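Local coordinates for putative peptidyl-arginine deiminase family protein (Campylobacter jejuni subsp. jejuni serotype O:2, PDB 6B10) that probably hydrolyses agmatine to N-carbamoylputrescine, as an agmatine deiminase of the peptidyl-arginine deiminase family linked to polyamine biosynthesis, at residues 79-84 with 125-130. Residues are numbered along the deposited sequence; the frame is centred on the assembly and turned at random.
Sequences FKCDTN and NSKLFK
Phe79, near the end of strand 76-80, faces Leu128 of helix 120-133 with their CA atoms 7.8 Å apart, and the CA atoms of Cys81 and Lys127 are 7.5 Å apart. No hydrogen bond joins the two segments; the contact is made by side chains. The Phe79 ring is central to it. Its CG lies anti to the backbone N (chi1 176°), which extends the ring toward the helix. The methyl CD1 of Leu128 sits over one face in a CH-pi contact, 4.1 Å from the ring centroid and 18° off the normal. The methyl is displaced toward the rim, and CD1 of Leu128 is 3.9 Å from CD2 of Phe79. The far end of the ring meets the helix backbone: CZ of Phe79 is 3.7 Å from CA of Leu128. Beside it, SG of Cys81 touches CG of Lys127 at 3.9 Å. The Lys127 chain bends at chi2 and chi3, and its amine leads away from residues 79-84. The aliphatic root of this exposed lysine thus borders a buried apolar patch. Leu58 of the adjacent strand 56-61 touches both Phe79 and Leu128, while Ile60 touches Cys81. This is helix-on-sheet packing, with helix 120-133 lying against the edge strand 76-80 of a beta-sheet, consistent with the alpha/beta propeller (pentein) fold of this family.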
ATOM      1  N   PHE A  79      18.421   7.324   4.788  1.00 46.04           N
ATOM      2  CA  PHE A  79      18.520   8.443   3.865  1.00 48.86           C
ATOM      3  C   PHE A  79      18.018   9.719   4.532  1.00 52.41           C
ATOM      4  O   PHE A  79      16.827   9.846   4.826  1.00 53.14           O
ATOM      5  CB  PHE A  79      17.713   8.169   2.598  1.00 48.32           C
ATOM      6  CG  PHE A  79      17.699   9.321   1.634  1.00 49.52           C
ATOM      7  CD1 PHE A  79      18.831   9.635   0.893  1.00 50.78           C
ATOM      8  CD2 PHE A  79      16.562  10.099   1.474  1.00 49.79           C
ATOM      9  CE1 PHE A  79      18.827  10.701   0.008  1.00 51.08           C
ATOM     10  CE2 PHE A  79      16.551  11.166   0.587  1.00 50.67           C
ATOM     11  CZ  PHE A  79      17.684  11.468  -0.145  1.00 50.72           C
ATOM     12  N   LYS A  80      18.934  10.658   4.768  1.00 53.91           N
ATOM     13  CA  LYS A  80      18.597  11.928   5.401  1.00 55.60           C
ATOM     14  C   LYS A  80      17.734  12.772   4.469  1.00 56.87           C
ATOM     15  O   LYS A  80      18.105  13.013   3.318  1.00 56.26           O
ATOM     16  CB  LYS A  80      19.864  12.698   5.782  1.00 55.93           C
ATOM     17  N   CYS A  81      16.583  13.208   4.976  1.00 58.58           N
ATOM     18  CA  CYS A  81      15.636  14.008   4.200  1.00 60.89           C
ATOM     19  C   CYS A  81      14.481  14.459   5.089  1.00 63.96           C
ATOM     20  O   CYS A  81      13.910  13.652   5.821  1.00 66.18           O
ATOM     21  CB  CYS A  81      15.094  13.196   3.024  1.00 60.74           C
ATOM     22  SG  CYS A  81      13.742  13.979   2.129  1.00 62.66           S
ATOM     23  N   ASP A  82      14.139  15.744   5.026  1.00 66.35           N
ATOM     24  CA  ASP A  82      13.077  16.293   5.868  1.00 67.69           C
ATOM     25  C   ASP A  82      11.713  15.838   5.385  1.00 68.40           C
ATOM     26  O   ASP A  82      11.507  15.614   4.193  1.00 66.45           O
ATOM     27  CB  ASP A  82      13.127  17.823   5.899  1.00 69.16           C
ATOM     28  CG  ASP A  82      14.327  18.356   6.661  1.00 71.43           C
ATOM     29  OD1 ASP A  82      15.313  17.606   6.834  1.00 73.87           O
ATOM     30  OD2 ASP A  82      14.285  19.531   7.082  1.00 73.26           O
ATOM     31  N   THR A  83      10.782  15.725   6.328  1.00 70.94           N
ATOM     32  CA  THR A  83       9.423  15.264   6.051  1.00 71.48           C
ATOM     33  C   THR A  83       8.549  15.462   7.290  1.00 71.15           C
ATOM     34  O   THR A  83       9.024  15.911   8.334  1.00 73.12           O
ATOM     35  CB  THR A  83       9.406  13.768   5.646  1.00 71.67           C
ATOM     36  OG1 THR A  83       8.070  13.366   5.310  1.00 73.24           O
ATOM     37  CG2 THR A  83       9.950  12.880   6.772  1.00 70.68           C
ATOM     38  N   ASN A  84       7.269  15.132   7.164  1.00 71.42           N
ATOM     39  CA  ASN A  84       6.380  15.018   8.324  1.00 71.02           C
ATOM     40  C   ASN A  84       5.423  13.831   8.186  1.00 66.82           C
ATOM     41  O   ASN A  84       5.366  12.975   9.068  1.00 69.50           O
ATOM     42  CB  ASN A  84       5.621  16.328   8.592  1.00 72.55           C
ATOM     43  CG  ASN A  84       4.994  16.923   7.344  1.00 73.99           C
ATOM     44  OD1 ASN A  84       5.293  16.514   6.219  1.00 74.69           O
ATOM     45  ND2 ASN A  84       4.116  17.899   7.539  1.00 75.83           N
ATOM     46  N   ASN A 125      10.553  12.782  -2.885  1.00 57.47           N
ATOM     47  CA  ASN A 125      10.829  11.905  -4.020  1.00 58.04           C
ATOM     48  C   ASN A 125      11.957  12.401  -4.929  1.00 56.47           C
ATOM     49  O   ASN A 125      12.755  11.603  -5.425  1.00 53.53           O
ATOM     50  CB  ASN A 125       9.564  11.700  -4.853  1.00 59.86           C
ATOM     51  CG  ASN A 125       8.513  10.886  -4.126  1.00 63.37           C
ATOM     52  OD1 ASN A 125       8.698   9.689  -3.878  1.00 62.63           O
ATOM     53  ND2 ASN A 125       7.401  11.529  -3.775  1.00 62.58           N
ATOM     54  N   SER A 126      12.005  13.710  -5.165  1.00 55.10           N
ATOM     55  CA  SER A 126      13.057  14.296  -6.001  1.00 54.31           C
ATOM     56  C   SER A 126      14.421  14.097  -5.362  1.00 51.37           C
ATOM     57  O   SER A 126      15.350  13.626  -6.021  1.00 49.34           O
ATOM     58  CB  SER A 126      12.808  15.784  -6.243  1.00 54.95           C
ATOM     59  OG  SER A 126      11.674  15.972  -7.068  1.00 57.05           O
ATOM     60  N   LYS A 127      14.524  14.444  -4.079  1.00 50.64           N
ATOM     61  CA  LYS A 127      15.772  14.269  -3.332  1.00 50.24           C
ATOM     62  C   LYS A 127      16.215  12.822  -3.452  1.00 48.59           C
ATOM     63  O   LYS A 127      17.349  12.538  -3.820  1.00 47.32           O
ATOM     64  CB  LYS A 127      15.659  14.602  -1.828  1.00 51.85           C
ATOM     65  CG  LYS A 127      14.520  15.494  -1.346  1.00 54.24           C
ATOM     66  CD  LYS A 127      14.748  16.972  -1.603  1.00 56.10           C
ATOM     67  CE  LYS A 127      14.071  17.798  -0.518  1.00 57.17           C
ATOM     68  NZ  LYS A 127      14.175  19.261  -0.755  1.00 58.62           N
ATOM     69  N   LEU A 128      15.298  11.915  -3.129  1.00 47.72           N
ATOM     70  CA  LEU A 128      15.591  10.489  -3.070  1.00 45.83           C
ATOM     71  C   LEU A 128      16.137   9.973  -4.390  1.00 43.79           C
ATOM     72  O   LEU A 128      17.138   9.258  -4.420  1.00 41.50           O
ATOM     73  CB  LEU A 128      14.323   9.714  -2.696  1.00 46.85           C
ATOM     74  CG  LEU A 128      14.437   8.191  -2.572  1.00 47.77           C
ATOM     75  CD1 LEU A 128      15.388   7.802  -1.451  1.00 47.96           C
ATOM     76  CD2 LEU A 128      13.065   7.567  -2.346  1.00 47.96           C
ATOM     77  N   PHE A 129      15.467  10.344  -5.475  1.00 43.24           N
ATOM     78  CA  PHE A 129      15.821   9.851  -6.801  1.00 43.47           C
ATOM     79  C   PHE A 129      17.046  10.561  -7.370  1.00 44.14           C
ATOM     80  O   PHE A 129      17.863   9.940  -8.053  1.00 42.26           O
ATOM     81  CB  PHE A 129      14.618   9.949  -7.753  1.00 43.34           C
ATOM     82  CG  PHE A 129      13.744   8.726  -7.733  1.00 42.01           C
ATOM     83  CD1 PHE A 129      12.902   8.475  -6.661  1.00 42.05           C
ATOM     84  CD2 PHE A 129      13.794   7.807  -8.767  1.00 41.58           C
ATOM     85  CE1 PHE A 129      12.111   7.337  -6.630  1.00 41.71           C
ATOM     86  CE2 PHE A 129      13.007   6.670  -8.744  1.00 41.00           C
ATOM     87  CZ  PHE A 129      12.166   6.433  -7.672  1.00 40.83           C
ATOM     88  N   LYS A 130      17.177  11.852  -7.075  1.00 44.48           N
ATOM     89  CA  LYS A 130      18.353  12.616  -7.492  1.00 45.86           C
ATOM     90  C   LYS A 130      19.614  12.156  -6.752  1.00 43.99           C
ATOM     91  O   LYS A 130      20.647  11.905  -7.375  1.00 43.71           O
ATOM     92  CB  LYS A 130      18.125  14.119  -7.276  1.00 48.33           C
ATOM     93  CG  LYS A 130      19.287  14.997  -7.720  1.00 51.50           C
ATOM     94  CD  LYS A 130      18.914  16.473  -7.714  1.00 53.35           C
ATOM     95  CE  LYS A 130      20.144  17.372  -7.780  1.00 55.39           C
ATOM     96  NZ  LYS A 130      20.836  17.497  -6.463  1.00 55.76           N
TER